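PDB 3VV5: amino acid ABC transporter, binding protein from Thermus thermophilus, which binds the lysine analogue (S)-2-aminoethyl-L-cysteine (L-thialysine) as the solute-binding component of an ABC transporter involved in its uptake. Local coordinates for residues Pro48-Asp53 with Gly60-Leu65; Lys142-Gln147 with Pro160-Val165; Thr86-Leu91 with Ala218-Lys223. One frame throughout, in Å; residues are numbered along the deposited sequence.

How the interactions relate
Interactions 1 and 2 each contribute a residue to the pocket for L-thialysine, which the protein clasps as solute-binding proteins of family 3 do. In interaction 1, Asn50 lines the pocket at the NZ end of the ligand. Interaction 2 carries Gln147, which touches the ligand from the end of strand 143-147; one residue back, the side chain of Val146 is already about 9 Å away. Interaction 3 holds no pocket residue, yet the side chain of Leu88 comes within about 8 Å. Centres of interactions 1 and 2 are 28 Å apart, on opposite sides of the chain's centre; interactions 1 and 3 are 18 Å apart. Interactions 2 and 3 reach the same mixed sheet, interaction 2 being nested within the loop closed by interaction 3.

Interaction 1. Residues Pro48-Asp53 with Gly60-Leu65; sequences PFNYFD and GFEVDL. With SLZ (L-thialysine), chain C.
Glu62 and Asn50 meet through a carboxylate and an amide, and the chain of Glu62 can be traced atom by atom past Phe49 to Asn50. Its CB lies 3.2 Å from Phe49 O, and CG still brushes that oxygen. With CG anti to the carbonyl carbon (chi1 -72°) and the chain extended beyond it, CD passes the CB of Phe49. At the tip, OE1 lies 3.4 Å from Phe49 CB and accepts a hydrogen bond from Asn50 ND2 (2.8 Å, 141° at the hydrogen), met nearly along its C-O axis and close to the amide plane. Ser102 OG also bonds to OE1, while His119 NE2 bonds to OE2, which pins both oxygens.

The amide thus held stands beside the ligand: Asn50 ND2 comes within 3.3 Å of SLZ NZ, and Gly44 N bonds to Asn50 OD1. Glu62, one shell out, is thus likely to fix the turn of the pocket residue Asn50.

The helix start is fastened by backbone bonds. Gly60 is the N-cap, and the next two N-H groups go to the loop, Phe61 N to Pro48 O (2.9 Å) and Glu62 N to Phe49 O (2.7 Å).

Phe49 CD1 touches Phe61 CD2 at 3.9 Å, and both rings meet Phe253 of helix 244-253. The contact joins the Pro48-Phe49 turn and the head of strand 50-52 to the first turn of helix 61-72, with strand 102-104 beside Phe49 and Asn50.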
ATOM      1  N   PRO A  48      -3.565  -2.905   7.587  1.00 12.66           N
ATOM      2  CA  PRO A  48      -4.647  -3.852   7.240  1.00 11.88           C
ATOM      3  C   PRO A  48      -4.922  -3.955   5.739  1.00 11.85           C
ATOM      4  O   PRO A  48      -5.948  -4.499   5.346  1.00 11.85           O
ATOM      5  CB  PRO A  48      -5.864  -3.224   7.938  1.00 11.80           C
ATOM      6  CG  PRO A  48      -5.599  -1.742   7.798  1.00 11.45           C
ATOM      7  CD  PRO A  48      -4.111  -1.590   7.987  1.00 11.59           C
ATOM      8  N   PHE A  49      -4.020  -3.443   4.911  1.00 11.42           N
ATOM      9  CA  PHE A  49      -4.227  -3.419   3.442  1.00 11.30           C
ATOM     10  C   PHE A  49      -3.949  -4.752   2.754  1.00 11.57           C
ATOM     11  O   PHE A  49      -4.782  -5.252   1.969  1.00 10.64           O
ATOM     12  CB  PHE A  49      -3.386  -2.302   2.824  1.00 11.17           C
ATOM     13  CG  PHE A  49      -3.881  -0.936   3.190  1.00 11.15           C
ATOM     14  CD1 PHE A  49      -5.025  -0.422   2.568  1.00 11.46           C
ATOM     15  CD2 PHE A  49      -3.250  -0.184   4.170  1.00 12.49           C
ATOM     16  CE1 PHE A  49      -5.527   0.814   2.921  1.00 11.20           C
ATOM     17  CE2 PHE A  49      -3.742   1.085   4.524  1.00 14.64           C
ATOM     18  CZ  PHE A  49      -4.882   1.585   3.892  1.00 13.55           C
ATOM     19  N   ASN A  50      -2.769  -5.315   3.029  1.00 11.18           N
ATOM     20  CA  ASN A  50      -2.396  -6.626   2.492  1.00 11.24           C
ATOM     21  C   ASN A  50      -1.386  -7.269   3.436  1.00 11.54           C
ATOM     22  O   ASN A  50      -0.308  -6.717   3.678  1.00 11.23           O
ATOM     23  CB  ASN A  50      -1.851  -6.541   1.037  1.00 11.96           C
ATOM     24  CG  ASN A  50      -0.579  -5.668   0.904  1.00 13.49           C
ATOM     25  OD1 ASN A  50       0.559  -6.157   1.015  1.00 12.06           O
ATOM     26  ND2 ASN A  50      -0.774  -4.377   0.626  1.00 14.74           N
ATOM     27  N   TYR A  51      -1.741  -8.427   3.982  1.00 10.60           N
ATOM     28  CA  TYR A  51      -0.945  -9.006   5.065  1.00 11.24           C
ATOM     29  C   TYR A  51      -1.345 -10.451   5.249  1.00 11.35           C
ATOM     30  O   TYR A  51      -2.445 -10.859   4.880  1.00 11.15           O
ATOM     31  CB  TYR A  51      -1.098  -8.216   6.392  1.00 10.25           C
ATOM     32  CG  TYR A  51      -2.460  -8.361   7.038  1.00 11.17           C
ATOM     33  CD1 TYR A  51      -2.671  -9.303   8.068  1.00 10.38           C
ATOM     34  CD2 TYR A  51      -3.553  -7.587   6.604  1.00  8.93           C
ATOM     35  CE1 TYR A  51      -3.929  -9.473   8.657  1.00 12.06           C
ATOM     36  CE2 TYR A  51      -4.853  -7.752   7.199  1.00  9.94           C
ATOM     37  CZ  TYR A  51      -5.010  -8.692   8.224  1.00 12.46           C
ATOM     38  OH  TYR A  51      -6.246  -8.887   8.815  1.00 11.94           O
ATOM     39  N   PHE A  52      -0.448 -11.228   5.820  1.00 12.81           N
ATOM     40  CA  PHE A  52      -0.783 -12.595   6.193  1.00 13.34           C
ATOM     41  C   PHE A  52      -1.330 -12.602   7.604  1.00 13.99           C
ATOM     42  O   PHE A  52      -0.663 -12.127   8.538  1.00 14.03           O
ATOM     43  CB  PHE A  52       0.446 -13.507   6.090  1.00 13.31           C
ATOM     44  CG  PHE A  52       0.835 -13.826   4.688  1.00 16.67           C
ATOM     45  CD1 PHE A  52       0.265 -14.910   4.022  1.00 17.94           C
ATOM     46  CD2 PHE A  52       1.770 -13.032   4.011  1.00 18.64           C
ATOM     47  CE1 PHE A  52       0.615 -15.211   2.706  1.00 18.71           C
ATOM     48  CE2 PHE A  52       2.147 -13.340   2.704  1.00 19.48           C
ATOM     49  CZ  PHE A  52       1.551 -14.426   2.041  1.00 18.92           C
ATOM     50  N   ASP A  53      -2.533 -13.147   7.772  1.00 14.02           N
ATOM     51  CA  ASP A  53      -3.174 -13.108   9.090  1.00 14.69           C
ATOM     52  C   ASP A  53      -2.550 -14.151  10.022  1.00 14.45           C
ATOM     53  O   ASP A  53      -1.563 -14.814   9.664  1.00 14.03           O
ATOM     54  CB  ASP A  53      -4.694 -13.282   8.978  1.00 15.17           C
ATOM     55  CG  ASP A  53      -5.097 -14.652   8.410  1.00 16.36           C
ATOM     56  OD1 ASP A  53      -6.271 -14.814   8.002  1.00 18.83           O
ATOM     57  OD2 ASP A  53      -4.248 -15.566   8.347  1.00 18.92           O
ATOM     58  N   GLY A  60      -6.794  -8.682   3.976  1.00 11.83           N
ATOM     59  CA  GLY A  60      -6.695  -7.235   4.067  1.00 11.13           C
ATOM     60  C   GLY A  60      -7.620  -6.562   3.067  1.00 10.64           C
ATOM     61  O   GLY A  60      -8.166  -7.210   2.173  1.00 10.50           O
ATOM     62  N   PHE A  61      -7.798  -5.253   3.231  1.00 10.37           N
ATOM     63  CA  PHE A  61      -8.616  -4.446   2.307  1.00 10.49           C
ATOM     64  C   PHE A  61      -8.303  -4.692   0.827  1.00 10.24           C
ATOM     65  O   PHE A  61      -9.219  -4.868   0.001  1.00 10.43           O
ATOM     66  CB  PHE A  61      -8.438  -2.967   2.658  1.00 10.07           C
ATOM     67  CG  PHE A  61      -9.150  -2.038   1.747  1.00 11.72           C
ATOM     68  CD1 PHE A  61     -10.551  -1.972   1.755  1.00 13.22           C
ATOM     69  CD2 PHE A  61      -8.435  -1.228   0.873  1.00 10.92           C
ATOM     70  CE1 PHE A  61     -11.232  -1.103   0.900  1.00 14.21           C
ATOM     71  CE2 PHE A  61      -9.102  -0.363  -0.004  1.00 15.03           C
ATOM     72  CZ  PHE A  61     -10.505  -0.293   0.010  1.00 15.14           C
ATOM     73  N   GLU A  62      -7.017  -4.720   0.488  1.00  9.32           N
ATOM     74  CA  GLU A  62      -6.614  -4.873  -0.918  1.00  9.48           C
ATOM     75  C   GLU A  62      -6.833  -6.265  -1.474  1.00  9.27           C
ATOM     76  O   GLU A  62      -7.096  -6.423  -2.660  1.00  8.90           O
ATOM     77  CB  GLU A  62      -5.166  -4.418  -1.131  1.00  8.84           C
ATOM     78  CG  GLU A  62      -5.068  -2.928  -1.050  1.00 10.19           C
ATOM     79  CD  GLU A  62      -3.664  -2.377  -1.252  1.00 12.80           C
ATOM     80  OE1 GLU A  62      -2.751  -2.718  -0.476  1.00 13.64           O
ATOM     81  OE2 GLU A  62      -3.497  -1.542  -2.159  1.00 14.80           O
ATOM     82  N   VAL A  63      -6.735  -7.261  -0.606  1.00  9.50           N
ATOM     83  CA  VAL A  63      -6.990  -8.648  -0.989  1.00 10.44           C
ATOM     84  C   VAL A  63      -8.488  -8.873  -1.239  1.00 10.64           C
ATOM     85  O   VAL A  63      -8.870  -9.466  -2.270  1.00 10.33           O
ATOM     86  CB  VAL A  63      -6.401  -9.619   0.048  1.00  9.93           C
ATOM     87  CG1 VAL A  63      -6.748 -11.082  -0.274  1.00 11.74           C
ATOM     88  CG2 VAL A  63      -4.836  -9.439   0.151  1.00 11.94           C
ATOM     89  N   ASP A  64      -9.339  -8.357  -0.347  1.00 11.39           N
ATOM     90  CA  ASP A  64     -10.804  -8.406  -0.578  1.00 12.14           C
ATOM     91  C   ASP A  64     -11.199  -7.684  -1.866  1.00 12.08           C
ATOM     92  O   ASP A  64     -12.022  -8.178  -2.643  1.00 10.93           O
ATOM     93  CB  ASP A  64     -11.566  -7.823   0.607  1.00 11.90           C
ATOM     94  CG  ASP A  64     -11.626  -8.779   1.793  1.00 15.17           C
ATOM     95  OD1 ASP A  64     -11.280  -9.968   1.620  1.00 18.38           O
ATOM     96  OD2 ASP A  64     -12.037  -8.347   2.888  1.00 17.27           O
ATOM     97  N   LEU A  65     -10.599  -6.523  -2.101  1.00 12.20           N
ATOM     98  CA  LEU A  65     -10.873  -5.761  -3.323  1.00 13.50           C
ATOM     99  C   LEU A  65     -10.390  -6.502  -4.564  1.00 12.80           C
ATOM    100  O   LEU A  65     -11.130  -6.640  -5.565  1.00 11.87           O
ATOM    101  CB  LEU A  65     -10.214  -4.361  -3.279  1.00 13.42           C
ATOM    102  CG  LEU A  65     -10.942  -3.032  -3.551  1.00 18.59           C
ATOM    103  CD1 LEU A  65      -9.997  -2.002  -4.214  1.00 19.52           C
ATOM    104  CD2 LEU A  65     -12.260  -3.089  -4.325  1.00 19.52           C
TER
HETATM  105  N   SLZ C 300       2.081   3.917   0.197  1.00 19.97           N
HETATM  106  CA  SLZ C 300       3.395   3.239   0.131  0.50 21.04           C
HETATM  107  CB  SLZ C 300       3.212   1.710  -0.070  0.50 19.98           C
HETATM  108  SG  SLZ C 300       3.527   0.563   1.320  0.50 25.00           S
HETATM  109  CD  SLZ C 300       3.092  -0.965   0.415  0.50 14.53           C
HETATM  110  CE  SLZ C 300       3.342  -2.303   1.118  0.50 13.26           C
HETATM  111  NZ  SLZ C 300       2.389  -3.290   0.586  0.50  3.19           N
HETATM  112  C   SLZ C 300       4.052   3.771  -1.139  1.00 20.32           C
HETATM  113  O   SLZ C 300       5.291   3.754  -1.206  0.50 19.65           O
HETATM  114  OXT SLZ C 300       3.286   4.191  -2.037  1.00 20.88           O

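Interaction 2. Residues Lys142-Gln147 with Pro160-Val165; sequences KVVGVQ and PGIKEV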
ATOM      1  N   LYS A 142      17.110  14.236  14.140  1.00 21.10           N
ATOM      2  CA  LYS A 142      16.426  13.017  14.583  1.00 21.01           C
ATOM      3  C   LYS A 142      16.704  11.845  13.656  1.00 20.09           C
ATOM      4  O   LYS A 142      17.135  12.020  12.507  1.00 20.07           O
ATOM      5  CB  LYS A 142      14.917  13.265  14.748  1.00 20.59           C
ATOM      6  CG  LYS A 142      14.591  14.426  15.685  1.00 20.81           C
ATOM      7  CD  LYS A 142      14.887  14.071  17.133  1.00 23.33           C
ATOM      8  CE  LYS A 142      14.771  15.279  18.039  1.00 25.17           C
ATOM      9  NZ  LYS A 142      14.812  14.808  19.469  1.00 28.26           N
ATOM     10  N   VAL A 143      16.472  10.644  14.167  1.00 20.25           N
ATOM     11  CA  VAL A 143      16.659   9.423  13.378  1.00 20.15           C
ATOM     12  C   VAL A 143      15.264   8.959  12.937  1.00 19.73           C
ATOM     13  O   VAL A 143      14.397   8.723  13.769  1.00 19.61           O
ATOM     14  CB  VAL A 143      17.361   8.324  14.203  1.00 19.91           C
ATOM     15  CG1 VAL A 143      17.588   7.066  13.358  1.00 20.29           C
ATOM     16  CG2 VAL A 143      18.706   8.848  14.766  1.00 20.42           C
ATOM     17  N   VAL A 144      15.065   8.836  11.628  1.00 19.73           N
ATOM     18  CA  VAL A 144      13.758   8.475  11.091  1.00 19.70           C
ATOM     19  C   VAL A 144      13.796   7.094  10.420  1.00 18.88           C
ATOM     20  O   VAL A 144      14.713   6.798   9.651  1.00 20.16           O
ATOM     21  CB  VAL A 144      13.220   9.606  10.134  1.00 20.06           C
ATOM     22  CG1 VAL A 144      11.888   9.230   9.483  1.00 20.92           C
ATOM     23  CG2 VAL A 144      13.045  10.898  10.898  1.00 20.01           C
ATOM     24  N   GLY A 145      12.807   6.250  10.734  1.00 17.96           N
ATOM     25  CA  GLY A 145      12.685   4.912  10.125  1.00 15.88           C
ATOM     26  C   GLY A 145      11.595   4.860   9.055  1.00 15.15           C
ATOM     27  O   GLY A 145      10.461   5.286   9.307  1.00 13.97           O
ATOM     28  N   VAL A 146      11.946   4.333   7.876  1.00 14.28           N
ATOM     29  CA  VAL A 146      11.002   4.124   6.739  1.00 14.78           C
ATOM     30  C   VAL A 146      11.243   2.806   6.008  1.00 14.76           C
ATOM     31  O   VAL A 146      12.379   2.308   5.936  1.00 14.96           O
ATOM     32  CB  VAL A 146      11.134   5.234   5.675  1.00 14.69           C
ATOM     33  CG1 VAL A 146      10.617   6.539   6.203  1.00 14.77           C
ATOM     34  CG2 VAL A 146      12.588   5.376   5.258  1.00 16.47           C
ATOM     35  N   GLN A 147      10.178   2.262   5.424  1.00 15.07           N
ATOM     36  CA  GLN A 147      10.306   1.139   4.509  1.00 15.49           C
ATOM     37  C   GLN A 147      11.019   1.550   3.216  1.00 15.67           C
ATOM     38  O   GLN A 147      10.731   2.613   2.663  1.00 15.84           O
ATOM     39  CB  GLN A 147       8.929   0.556   4.162  1.00 15.31           C
ATOM     40  CG  GLN A 147       9.070  -0.750   3.432  1.00 16.39           C
ATOM     41  CD  GLN A 147       7.770  -1.422   3.094  1.00 17.56           C
ATOM     42  OE1 GLN A 147       6.682  -0.845   3.237  1.00 16.96           O
ATOM     43  NE2 GLN A 147       7.871  -2.664   2.621  1.00 18.40           N
ATOM     44  N   PRO A 160      14.643  18.668   5.446  1.00 28.87           N
ATOM     45  CA  PRO A 160      16.031  19.022   5.746  1.00 28.75           C
ATOM     46  C   PRO A 160      16.390  18.790   7.215  1.00 28.46           C
ATOM     47  O   PRO A 160      15.543  18.962   8.103  1.00 28.35           O
ATOM     48  CB  PRO A 160      16.121  20.514   5.378  1.00 28.85           C
ATOM     49  CG  PRO A 160      14.732  20.910   4.852  1.00 29.85           C
ATOM     50  CD  PRO A 160      13.779  19.855   5.322  1.00 28.76           C
ATOM     51  N   GLY A 161      17.627  18.365   7.449  1.00 27.66           N
ATOM     52  CA  GLY A 161      18.178  18.336   8.788  1.00 27.59           C
ATOM     53  C   GLY A 161      18.026  17.037   9.540  1.00 27.21           C
ATOM     54  O   GLY A 161      18.487  16.933  10.670  1.00 27.50           O
ATOM     55  N   ILE A 162      17.379  16.043   8.928  1.00 27.11           N
ATOM     56  CA  ILE A 162      17.278  14.721   9.539  1.00 26.34           C
ATOM     57  C   ILE A 162      18.670  14.113   9.675  1.00 26.69           C
ATOM     58  O   ILE A 162      19.451  14.107   8.724  1.00 26.34           O
ATOM     59  CB  ILE A 162      16.356  13.785   8.733  1.00 26.64           C
ATOM     60  CG1 ILE A 162      14.901  14.263   8.851  1.00 26.26           C
ATOM     61  CG2 ILE A 162      16.516  12.322   9.211  1.00 25.58           C
ATOM     62  CD1 ILE A 162      13.949  13.652   7.838  1.00 26.86           C
ATOM     63  N   LYS A 163      18.975  13.605  10.862  1.00 27.43           N
ATOM     64  CA  LYS A 163      20.314  13.087  11.150  1.00 28.15           C
ATOM     65  C   LYS A 163      20.577  11.798  10.362  1.00 28.10           C
ATOM     66  O   LYS A 163      21.658  11.601   9.816  1.00 27.24           O
ATOM     67  CB  LYS A 163      20.470  12.853  12.653  1.00 28.69           C
ATOM     68  CG  LYS A 163      21.799  12.250  13.087  1.00 30.35           C
ATOM     69  CD  LYS A 163      21.897  12.262  14.606  1.00 33.97           C
ATOM     70  CE  LYS A 163      22.792  11.147  15.125  1.00 36.81           C
ATOM     71  NZ  LYS A 163      24.214  11.342  14.726  1.00 39.65           N
ATOM     72  N   GLU A 164      19.564  10.939  10.283  1.00 27.62           N
ATOM     73  CA  GLU A 164      19.713   9.674   9.589  1.00 27.27           C
ATOM     74  C   GLU A 164      18.355   9.089   9.227  1.00 25.94           C
ATOM     75  O   GLU A 164      17.402   9.168  10.007  1.00 25.01           O
ATOM     76  CB  GLU A 164      20.500   8.688  10.448  1.00 28.41           C
ATOM     77  CG  GLU A 164      21.385   7.758   9.640  1.00 31.95           C
ATOM     78  CD  GLU A 164      21.846   6.573  10.446  1.00 36.72           C
ATOM     79  OE1 GLU A 164      20.984   5.733  10.801  1.00 39.02           O
ATOM     80  OE2 GLU A 164      23.065   6.483  10.722  1.00 38.09           O
ATOM     81  N   VAL A 165      18.293   8.527   8.026  1.00 24.93           N
ATOM     82  CA  VAL A 165      17.111   7.828   7.534  1.00 24.42           C
ATOM     83  C   VAL A 165      17.425   6.333   7.459  1.00 24.24           C
ATOM     84  O   VAL A 165      18.104   5.875   6.536  1.00 24.37           O
ATOM     85  CB  VAL A 165      16.635   8.365   6.158  1.00 24.37           C
ATOM     86  CG1 VAL A 165      15.313   7.695   5.740  1.00 23.21           C
ATOM     87  CG2 VAL A 165      16.485   9.882   6.169  1.00 24.19           C
TER
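Val143 pairs with Glu164 and Val144 with Val165 as parallel beta bridges, each with CA atoms 4.9 Å apart. Val144 N gives the straight bond of the set, to Glu164 O at 2.9 Å with 172° at the hydrogen. One residue earlier, Lys142 O receives two donors: Lys163 N at 2.9 Å, bent to 135° and tilted from the carbonyl plane, and Glu164 N, which is weak and long. The fork falls where loop residue Lys163 gives way to strand residue Glu164.

The two strands are the arms of a beta-alpha-beta crossover, strand 143-147, helix 151-158 and strand 164-168. Val144, Val146 and Val165 put their branches on the helix side of the sheet, where Tyr152 and Met153 touch Val146 and Ala156 touches Val165. Val143 and Glu164 occupy the other face.

On the helix side, Val146 CG2 and Val165 CG1 meet at 3.6 Å. The Val146 methyl stands between the backbone N and the carbonyl carbon, while that of Val165 is anti to its own N (chi1 -175°), and this turns the two branches toward each other. Ile162, two residues ahead of the second strand, lays CG2 against Lys142 O (3.4 Å) and against Val144 CG2 (4.1 Å), the side chains of Ile162 and Val144 crossing at about a right angle. On the Val143 face, CG1 of that residue rests 4.0 Å from Glu164 O, while Glu164 OE1 forms a salt bridge with Arg166. Strand 143-147 then runs on to Gln147, which touches L-thialysine and bonds through NE2 to Glu43 OE2.

Interaction 3. Residues Thr86-Leu91 with Ala218-Lys223; sequences TLLIQL and AMAVAK
Leu91 covers one face of the peptide group joining Val221 to Ala222; the flat groups in this contact are peptides, with no ring taking part. Its CG sits almost vertically above Ala222 N at 3.6 Å, and CD2 almost vertically above Val221 C at 3.5 Å, so the CG-CD2 bond runs nearly along the C-N bond beneath. CD1 lies over the same face, displaced to the N-H side of Ala222 N (3.6 Å). CD2 also stands over the plane of the preceding peptide, 3.5 Å from Ala220 O, and so approaches that oxygen from above. Near the far end of the strand, Ala222 CB meets the backbone oxygen of Leu91 at 3.7 Å.

The CG of Leu91 extends away from the helix backbone N (chi1 168°), which brings both methyls onto the strand. Ala220 CB points toward the helix and touches both leucines, Leu91 CD2 at 3.7 Å and Leu88 CD2 at 4.1 Å. Cutting Leu91 back to an alanine would probably uncover the Val221-Ala222 peptide face and leave Ala220 CB with Leu88 alone among these helix partners.

The helix and strand segments run 37° from parallel, with their axes 8.2 Å apart at closest. Val99 of strand 98-100 and Val113 of strand 113-115 touch Leu91 and Leu88 respectively, placing helix 87-92 against the mixed sheet.

No hydrogen bond crosses the contact. Backbone bonds join Ala220 to Val99 and Val221 to Asp114, so the sheet supplies the strand's polar pairing, and the helix adds apolar contact over peptide faces and alanine methyls.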
ATOM      1  N   THR A  86      10.301  -5.028  -5.021  1.00 16.06           N
ATOM      2  CA  THR A  86      10.467  -5.833  -6.226  1.00 15.90           C
ATOM      3  C   THR A  86       9.231  -5.842  -7.118  1.00 15.78           C
ATOM      4  O   THR A  86       9.298  -6.331  -8.257  1.00 16.25           O
ATOM      5  CB  THR A  86      10.760  -7.321  -5.908  1.00 15.88           C
ATOM      6  OG1 THR A  86       9.549  -7.991  -5.501  1.00 17.32           O
ATOM      7  CG2 THR A  86      11.844  -7.469  -4.837  1.00 16.83           C
ATOM      8  N   LEU A  87       8.108  -5.327  -6.617  1.00 15.13           N
ATOM      9  CA  LEU A  87       6.799  -5.586  -7.247  1.00 14.92           C
ATOM     10  C   LEU A  87       6.613  -4.942  -8.621  1.00 14.42           C
ATOM     11  O   LEU A  87       6.181  -5.613  -9.533  1.00 13.84           O
ATOM     12  CB  LEU A  87       5.621  -5.210  -6.320  1.00 15.20           C
ATOM     13  CG  LEU A  87       5.336  -6.112  -5.113  1.00 15.20           C
ATOM     14  CD1 LEU A  87       4.308  -5.435  -4.224  1.00 13.82           C
ATOM     15  CD2 LEU A  87       4.859  -7.521  -5.537  1.00 12.68           C
ATOM     16  N   LEU A  88       6.934  -3.658  -8.769  1.00 14.41           N
ATOM     17  CA  LEU A  88       6.728  -3.002 -10.064  1.00 14.46           C
ATOM     18  C   LEU A  88       7.657  -3.574 -11.140  1.00 14.98           C
ATOM     19  O   LEU A  88       7.244  -3.784 -12.283  1.00 14.70           O
ATOM     20  CB  LEU A  88       6.855  -1.481  -9.961  1.00 14.36           C
ATOM     21  CG  LEU A  88       5.850  -0.804  -9.010  1.00 14.10           C
ATOM     22  CD1 LEU A  88       6.012   0.710  -9.073  1.00 16.43           C
ATOM     23  CD2 LEU A  88       4.398  -1.250  -9.298  1.00 11.30           C
ATOM     24  N   ILE A  89       8.896  -3.864 -10.754  1.00 15.27           N
ATOM     25  CA  ILE A  89       9.851  -4.490 -11.672  1.00 16.33           C
ATOM     26  C   ILE A  89       9.360  -5.855 -12.135  1.00 16.20           C
ATOM     27  O   ILE A  89       9.317  -6.128 -13.336  1.00 16.58           O
ATOM     28  CB  ILE A  89      11.277  -4.532 -11.065  1.00 16.24           C
ATOM     29  CG1 ILE A  89      11.764  -3.085 -10.922  1.00 18.11           C
ATOM     30  CG2 ILE A  89      12.234  -5.337 -11.960  1.00 16.79           C
ATOM     31  CD1 ILE A  89      13.033  -2.903 -10.114  1.00 20.46           C
ATOM     32  N   GLN A  90       8.945  -6.703 -11.199  1.00 15.86           N
ATOM     33  CA  GLN A  90       8.474  -8.027 -11.578  1.00 16.73           C
ATOM     34  C   GLN A  90       7.179  -7.994 -12.405  1.00 16.11           C
ATOM     35  O   GLN A  90       6.961  -8.877 -13.220  1.00 15.68           O
ATOM     36  CB  GLN A  90       8.311  -8.951 -10.370  1.00 16.37           C
ATOM     37  CG  GLN A  90       9.658  -9.354  -9.736  1.00 20.39           C
ATOM     38  CD  GLN A  90       9.707 -10.822  -9.295  1.00 23.42           C
ATOM     39  OE1 GLN A  90      10.759 -11.453  -9.324  1.00 30.84           O
ATOM     40  NE2 GLN A  90       8.581 -11.360  -8.902  1.00 26.15           N
ATOM     41  N   LEU A  91       6.340  -6.987 -12.171  1.00 15.36           N
ATOM     42  CA  LEU A  91       5.115  -6.791 -12.940  1.00 15.03           C
ATOM     43  C   LEU A  91       5.474  -6.557 -14.405  1.00 15.67           C
ATOM     44  O   LEU A  91       4.902  -7.183 -15.299  1.00 15.42           O
ATOM     45  CB  LEU A  91       4.340  -5.579 -12.388  1.00 14.57           C
ATOM     46  CG  LEU A  91       3.165  -5.001 -13.194  1.00 14.61           C
ATOM     47  CD1 LEU A  91       2.073  -6.075 -13.394  1.00 13.04           C
ATOM     48  CD2 LEU A  91       2.598  -3.765 -12.517  1.00 11.37           C
ATOM     49  N   ALA A 218      -3.147   3.238  -6.107  1.00  9.61           N
ATOM     50  CA  ALA A 218      -3.743   2.565  -7.268  1.00  9.88           C
ATOM     51  C   ALA A 218      -3.114   1.215  -7.550  1.00 10.29           C
ATOM     52  O   ALA A 218      -2.011   0.915  -7.073  1.00  9.56           O
ATOM     53  CB  ALA A 218      -3.629   3.436  -8.521  1.00  9.76           C
ATOM     54  N   MET A 219      -3.835   0.434  -8.361  1.00 10.11           N
ATOM     55  CA  MET A 219      -3.376  -0.839  -8.892  1.00 11.04           C
ATOM     56  C   MET A 219      -2.506  -0.511 -10.081  1.00 11.07           C
ATOM     57  O   MET A 219      -2.616   0.575 -10.636  1.00 12.05           O
ATOM     58  CB  MET A 219      -4.555  -1.685  -9.384  1.00 10.56           C
ATOM     59  CG  MET A 219      -5.405  -2.294  -8.287  1.00 12.60           C
ATOM     60  SD  MET A 219      -6.909  -2.996  -8.991  1.00 17.30           S
ATOM     61  CE  MET A 219      -7.905  -1.509  -9.184  1.00 17.53           C
ATOM     62  N   ALA A 220      -1.630  -1.437 -10.452  1.00 11.61           N
ATOM     63  CA  ALA A 220      -0.702  -1.202 -11.552  1.00 12.57           C
ATOM     64  C   ALA A 220      -0.691  -2.390 -12.474  1.00 12.48           C
ATOM     65  O   ALA A 220      -0.853  -3.540 -12.060  1.00 13.11           O
ATOM     66  CB  ALA A 220       0.738  -0.916 -11.035  1.00 12.84           C
ATOM     67  N   VAL A 221      -0.480  -2.079 -13.737  1.00 12.95           N
ATOM     68  CA  VAL A 221      -0.397  -3.039 -14.800  1.00 14.51           C
ATOM     69  C   VAL A 221       0.979  -2.804 -15.465  1.00 14.66           C
ATOM     70  O   VAL A 221       1.555  -1.738 -15.302  1.00 13.74           O
ATOM     71  CB  VAL A 221      -1.634  -2.737 -15.665  1.00 14.80           C
ATOM     72  CG1 VAL A 221      -1.312  -2.200 -17.025  1.00 15.26           C
ATOM     73  CG2 VAL A 221      -2.683  -3.850 -15.593  1.00 16.15           C
ATOM     74  N   ALA A 222       1.527  -3.795 -16.171  1.00 15.61           N
ATOM     75  CA  ALA A 222       2.774  -3.590 -16.924  1.00 16.42           C
ATOM     76  C   ALA A 222       2.607  -2.437 -17.919  1.00 16.74           C
ATOM     77  O   ALA A 222       1.546  -2.292 -18.515  1.00 16.55           O
ATOM     78  CB  ALA A 222       3.165  -4.867 -17.660  1.00 16.39           C
ATOM     79  N   LYS A 223       3.647  -1.621 -18.100  1.00 17.36           N
ATOM     80  CA  LYS A 223       3.524  -0.424 -18.928  1.00 17.93           C
ATOM     81  C   LYS A 223       3.045  -0.830 -20.329  1.00 18.25           C
ATOM     82  O   LYS A 223       3.562  -1.780 -20.910  1.00 18.53           O
ATOM     83  CB  LYS A 223       4.850   0.364 -18.977  1.00 18.80           C
ATOM     84  CG  LYS A 223       4.855   1.614 -19.887  1.00 18.46           C
ATOM     85  CD  LYS A 223       3.736   2.602 -19.567  1.00 22.90           C
ATOM     86  CE  LYS A 223       4.175   3.705 -18.627  1.00 22.05           C
ATOM     87  NZ  LYS A 223       3.110   4.712 -18.373  1.00 23.04           N
TER